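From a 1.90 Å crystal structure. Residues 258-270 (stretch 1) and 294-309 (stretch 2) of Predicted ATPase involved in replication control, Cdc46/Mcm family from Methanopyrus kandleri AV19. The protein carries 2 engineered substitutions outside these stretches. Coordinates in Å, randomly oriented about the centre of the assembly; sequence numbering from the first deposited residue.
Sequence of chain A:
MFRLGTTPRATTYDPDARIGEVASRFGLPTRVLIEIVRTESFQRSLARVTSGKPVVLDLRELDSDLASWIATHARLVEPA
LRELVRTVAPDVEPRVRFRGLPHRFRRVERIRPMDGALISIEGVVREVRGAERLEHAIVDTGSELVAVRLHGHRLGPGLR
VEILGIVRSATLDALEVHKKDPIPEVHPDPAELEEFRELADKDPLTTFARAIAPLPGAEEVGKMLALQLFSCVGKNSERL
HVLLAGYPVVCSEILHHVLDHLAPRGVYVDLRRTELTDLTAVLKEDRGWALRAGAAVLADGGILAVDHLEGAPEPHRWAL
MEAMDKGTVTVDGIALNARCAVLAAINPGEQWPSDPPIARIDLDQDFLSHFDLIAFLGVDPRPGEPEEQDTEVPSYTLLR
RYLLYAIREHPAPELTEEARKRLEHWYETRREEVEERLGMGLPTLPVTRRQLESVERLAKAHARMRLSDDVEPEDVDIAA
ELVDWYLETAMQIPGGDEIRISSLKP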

# COMPACT_ATOMS: atom_id res chain seq x y z
N VAL A 258 -4.15 -1.87 15.11
CA VAL A 258 -3.84 -0.91 14.06
C VAL A 258 -3.99 -1.55 12.67
O VAL A 258 -4.68 -1.02 11.80
CB VAL A 258 -2.43 -0.27 14.23
CG1 VAL A 258 -2.04 0.47 12.95
CG2 VAL A 258 -2.38 0.66 15.44
N LEU A 259 -3.36 -2.70 12.47
CA LEU A 259 -3.43 -3.39 11.19
C LEU A 259 -4.81 -3.89 10.82
O LEU A 259 -5.19 -3.89 9.65
CB LEU A 259 -2.48 -4.57 11.19
CG LEU A 259 -1.04 -4.31 10.80
CD1 LEU A 259 -0.47 -5.68 10.65
CD2 LEU A 259 -0.94 -3.60 9.48
N ASP A 260 -5.56 -4.36 11.81
CA ASP A 260 -6.85 -4.97 11.51
C ASP A 260 -7.91 -3.96 11.20
O ASP A 260 -8.76 -4.22 10.38
CB ASP A 260 -7.34 -5.83 12.67
CG ASP A 260 -6.52 -7.10 12.85
OD1 ASP A 260 -5.64 -7.39 11.99
OD2 ASP A 260 -6.72 -7.76 13.87
N HIS A 261 -7.85 -2.81 11.87
CA HIS A 261 -8.98 -1.89 11.91
C HIS A 261 -8.73 -0.52 11.32
O HIS A 261 -9.69 0.20 11.04
CB HIS A 261 -9.44 -1.71 13.35
CG HIS A 261 -9.81 -3.00 14.01
ND1 HIS A 261 -10.80 -3.82 13.51
CD2 HIS A 261 -9.33 -3.61 15.12
CE1 HIS A 261 -10.90 -4.89 14.28
NE2 HIS A 261 -10.02 -4.79 15.26
N LEU A 262 -7.47 -0.15 11.15
CA LEU A 262 -7.17 1.23 10.77
C LEU A 262 -6.25 1.37 9.57
O LEU A 262 -6.44 2.27 8.75
CB LEU A 262 -6.60 2.01 11.95
CG LEU A 262 -7.65 2.37 13.01
CD1 LEU A 262 -6.97 2.92 14.23
CD2 LEU A 262 -8.66 3.36 12.43
N ALA A 263 -5.25 0.50 9.47
CA ALA A 263 -4.22 0.64 8.42
C ALA A 263 -4.82 0.57 7.00
O ALA A 263 -5.70 -0.25 6.74
CB ALA A 263 -3.12 -0.40 8.60
N PRO A 264 -4.34 1.44 6.07
CA PRO A 264 -4.79 1.44 4.67
C PRO A 264 -4.38 0.17 3.92
O PRO A 264 -5.02 -0.22 2.92
CB PRO A 264 -4.08 2.66 4.08
CG PRO A 264 -2.89 2.88 4.93
CD PRO A 264 -3.34 2.50 6.33
N ARG A 265 -3.33 -0.46 4.44
CA ARG A 265 -2.70 -1.64 3.88
C ARG A 265 -1.63 -2.07 4.88
O ARG A 265 -1.08 -1.23 5.61
CB ARG A 265 -2.04 -1.29 2.54
CG ARG A 265 -1.21 -2.42 1.95
CD ARG A 265 -0.95 -2.18 0.46
NE ARG A 265 0.14 -3.02 -0.01
CZ ARG A 265 0.64 -3.01 -1.24
NH1 ARG A 265 0.15 -2.18 -2.16
NH2 ARG A 265 1.66 -3.81 -1.54
N GLY A 266 -1.30 -3.35 4.94
CA GLY A 266 -0.23 -3.70 5.87
C GLY A 266 -0.06 -5.19 6.07
O GLY A 266 -0.85 -5.98 5.57
N VAL A 267 0.99 -5.53 6.83
CA VAL A 267 1.31 -6.92 7.15
C VAL A 267 1.82 -6.97 8.57
O VAL A 267 2.62 -6.12 8.99
CB VAL A 267 2.43 -7.51 6.23
CG1 VAL A 267 2.65 -9.00 6.55
CG2 VAL A 267 2.09 -7.31 4.76
N TYR A 268 1.36 -7.98 9.29
CA TYR A 268 1.88 -8.27 10.62
C TYR A 268 2.87 -9.41 10.54
O TYR A 268 2.60 -10.41 9.89
CB TYR A 268 0.74 -8.64 11.57
CG TYR A 268 1.22 -9.12 12.93
CD1 TYR A 268 1.34 -8.25 14.00
CD2 TYR A 268 1.56 -10.47 13.12
CE1 TYR A 268 1.79 -8.70 15.24
CE2 TYR A 268 2.02 -10.92 14.34
CZ TYR A 268 2.12 -10.04 15.39
OH TYR A 268 2.56 -10.53 16.60
N VAL A 269 4.02 -9.23 11.19
CA VAL A 269 4.93 -10.34 11.43
C VAL A 269 5.42 -10.37 12.88
O VAL A 269 5.64 -9.33 13.52
CB VAL A 269 6.18 -10.35 10.48
CG1 VAL A 269 5.75 -10.56 9.01
CG2 VAL A 269 7.05 -9.08 10.63
N ASP A 270 5.60 -11.59 13.37
CA ASP A 270 6.39 -11.81 14.58
C ASP A 270 7.79 -12.05 14.03
O ASP A 270 8.02 -13.06 13.38
CB ASP A 270 5.85 -13.05 15.30
CG ASP A 270 6.66 -13.43 16.53
OD1 ASP A 270 7.83 -13.02 16.69
OD2 ASP A 270 6.10 -14.15 17.36
N GLY A 294 8.12 -10.83 0.16
CA GLY A 294 8.06 -10.96 1.62
C GLY A 294 7.28 -9.81 2.23
O GLY A 294 6.76 -8.95 1.52
N ALA A 295 7.23 -9.78 3.56
CA ALA A 295 6.35 -8.87 4.29
C ALA A 295 6.52 -7.40 3.96
O ALA A 295 5.52 -6.70 3.82
CB ALA A 295 6.50 -9.09 5.80
N ALA A 296 7.75 -6.91 3.89
CA ALA A 296 7.99 -5.47 3.71
C ALA A 296 7.47 -4.99 2.35
O ALA A 296 6.92 -3.90 2.22
CB ALA A 296 9.46 -5.15 3.87
N VAL A 297 7.66 -5.84 1.34
CA VAL A 297 7.14 -5.62 -0.02
C VAL A 297 5.61 -5.68 -0.04
O VAL A 297 4.96 -4.83 -0.65
CB VAL A 297 7.79 -6.64 -1.02
CG1 VAL A 297 7.23 -6.48 -2.43
CG2 VAL A 297 9.31 -6.42 -1.04
N LEU A 298 5.01 -6.65 0.63
CA LEU A 298 3.55 -6.72 0.68
C LEU A 298 2.93 -5.56 1.47
O LEU A 298 1.74 -5.25 1.31
CB LEU A 298 3.07 -8.08 1.22
CG LEU A 298 3.41 -9.30 0.35
CD1 LEU A 298 3.01 -10.58 1.08
CD2 LEU A 298 2.69 -9.20 -1.00
N ALA A 299 3.73 -4.92 2.32
CA ALA A 299 3.27 -3.78 3.14
C ALA A 299 3.53 -2.43 2.44
O ALA A 299 3.26 -1.37 3.01
CB ALA A 299 3.97 -3.78 4.52
N ASP A 300 4.05 -2.47 1.21
CA ASP A 300 4.28 -1.25 0.44
C ASP A 300 3.06 -0.32 0.48
O ASP A 300 1.94 -0.72 0.16
CB ASP A 300 4.64 -1.60 -1.02
CG ASP A 300 4.93 -0.37 -1.89
OD1 ASP A 300 5.84 0.40 -1.55
OD2 ASP A 300 4.28 -0.20 -2.94
N GLY A 301 3.30 0.92 0.91
CA GLY A 301 2.26 1.93 1.00
C GLY A 301 1.43 1.88 2.28
O GLY A 301 0.45 2.61 2.42
N GLY A 302 1.79 0.99 3.20
CA GLY A 302 1.03 0.86 4.43
C GLY A 302 1.92 0.62 5.64
O GLY A 302 3.06 1.11 5.69
N ILE A 303 1.39 -0.12 6.61
CA ILE A 303 2.09 -0.34 7.87
C ILE A 303 2.73 -1.72 7.86
O ILE A 303 2.05 -2.71 7.59
CB ILE A 303 1.13 -0.24 9.08
CG1 ILE A 303 0.48 1.15 9.17
CG2 ILE A 303 1.85 -0.67 10.39
CD1 ILE A 303 1.39 2.24 9.76
N LEU A 304 4.01 -1.78 8.16
CA LEU A 304 4.64 -3.06 8.48
C LEU A 304 4.74 -3.21 10.00
O LEU A 304 5.56 -2.54 10.65
CB LEU A 304 6.00 -3.21 7.80
CG LEU A 304 6.76 -4.50 8.18
CD1 LEU A 304 6.15 -5.72 7.52
CD2 LEU A 304 8.24 -4.35 7.83
N ALA A 305 3.91 -4.08 10.56
CA ALA A 305 3.93 -4.30 12.01
C ALA A 305 4.93 -5.39 12.34
O ALA A 305 4.75 -6.55 11.95
CB ALA A 305 2.53 -4.65 12.53
N VAL A 306 6.00 -5.01 13.03
CA VAL A 306 7.11 -5.93 13.30
C VAL A 306 7.15 -6.21 14.79
O VAL A 306 7.71 -5.43 15.55
CB VAL A 306 8.47 -5.35 12.83
CG1 VAL A 306 9.59 -6.37 13.09
CG2 VAL A 306 8.43 -5.02 11.34
N ASP A 307 6.52 -7.31 15.19
CA ASP A 307 6.36 -7.63 16.61
C ASP A 307 7.58 -8.42 17.10
O ASP A 307 8.23 -9.12 16.31
CB ASP A 307 5.08 -8.45 16.83
CG ASP A 307 4.49 -8.30 18.25
OD1 ASP A 307 5.07 -7.62 19.11
OD2 ASP A 307 3.41 -8.88 18.47
N HIS A 308 7.87 -8.29 18.39
CA HIS A 308 8.99 -9.00 19.02
C HIS A 308 10.35 -8.74 18.38
O HIS A 308 11.04 -9.67 17.95
CB HIS A 308 8.68 -10.50 19.10
CG HIS A 308 7.32 -10.79 19.64
ND1 HIS A 308 6.99 -10.59 20.96
CD2 HIS A 308 6.19 -11.22 19.03
CE1 HIS A 308 5.72 -10.90 21.15
NE2 HIS A 308 5.21 -11.28 19.99
N LEU A 309 10.72 -7.46 18.32
CA LEU A 309 11.99 -7.03 17.74
C LEU A 309 13.22 -7.41 18.58
O LEU A 309 14.35 -7.38 18.07
CB LEU A 309 11.95 -5.51 17.49
CG LEU A 309 13.03 -4.80 16.66
CD1 LEU A 309 13.06 -5.31 15.22
CD2 LEU A 309 12.74 -3.31 16.67
O HOH W 1 2.13 -1.36 -4.11

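Strands 266-270 and 303-307 lie side by side as parallel neighbours in a sheet, their directions 14° apart and their axes 4.8 Å apart at closest approach; together the two stretches bury 904 Å². Arg265, Val267 and Val269 of the first stretch alternate with Ile303, Ala305 and Asp307 of the second in the backbone ladder. Arg265 O accepts from Ile303 N (2.9 Å), and Val267 N donates to Ile303 O (3.1 Å); Val267 O then accepts from Ala305 N (2.9 Å), Val269 N donates to Ala305 O (2.9 Å), and Val269 O accepts from Asp307 N (2.8 Å). This alternation is the usual pattern of a parallel pair.

Arg265, with 105 Å² covered, makes the largest contact. Its extended side chain (chi1 to chi3 all t) runs to the end of helix 295-298, where NE donates to Leu298 O at 3.0 Å and NH2 adds a weak bond to the same Leu298 O at 3.2 Å. A cationic donor thus meets the carbonyl of Leu298, the last residue of the helix. Asp300 O lies over one face of the guanidinium, 2.9 Å from Arg265 NE, but the angle is too poor for a hydrogen bond. A water bridges the side chains of Arg265 and Asp300, accepting from Arg265 NH1 (2.9 Å) and donating to Asp300 OD2 (2.7 Å). The type II turn from Ala299 to Gly302 leads into the second strand; at Gly302, a CB would lie 2.0 Å from Arg265 O, a clash that the bare CA avoids while making a 3.2 Å CA-H...O contact from Gly302 CA to Arg265 O.

Val267 (92 Å²) faces the helix. Its CG2 packs on Leu298 CB (3.8 Å) and Ala299 CB (4.0 Å), and its CG1 reaches Ala295 CB (3.9 Å). Val269, on the same face, extends the apolar patch with CG1 3.6 Å from Ala295 CB, so the small alanine serves both valines.

The other face carries Ile303 (77 Å²), Tyr268 and Ala305. Ile303 is covered by Leu259 of the first helix, whose CD2 comes 4.0 Å from Ile303 CB, and by Ala263, whose CB lies 4.0 Å from Ile303 CG1. Leu259 CD1 also touches Ala305 CB at 3.7 Å. Gly266 leaves room here, since a CB would clash with Ile303 O and Leu259 CD2. Farther along, Tyr268 CD1 passes Ala305 CB (4.1 Å), and the phenol ends in a short hydrogen bond, Tyr268 OH donating to Asp307 OD2 at 2.6 Å.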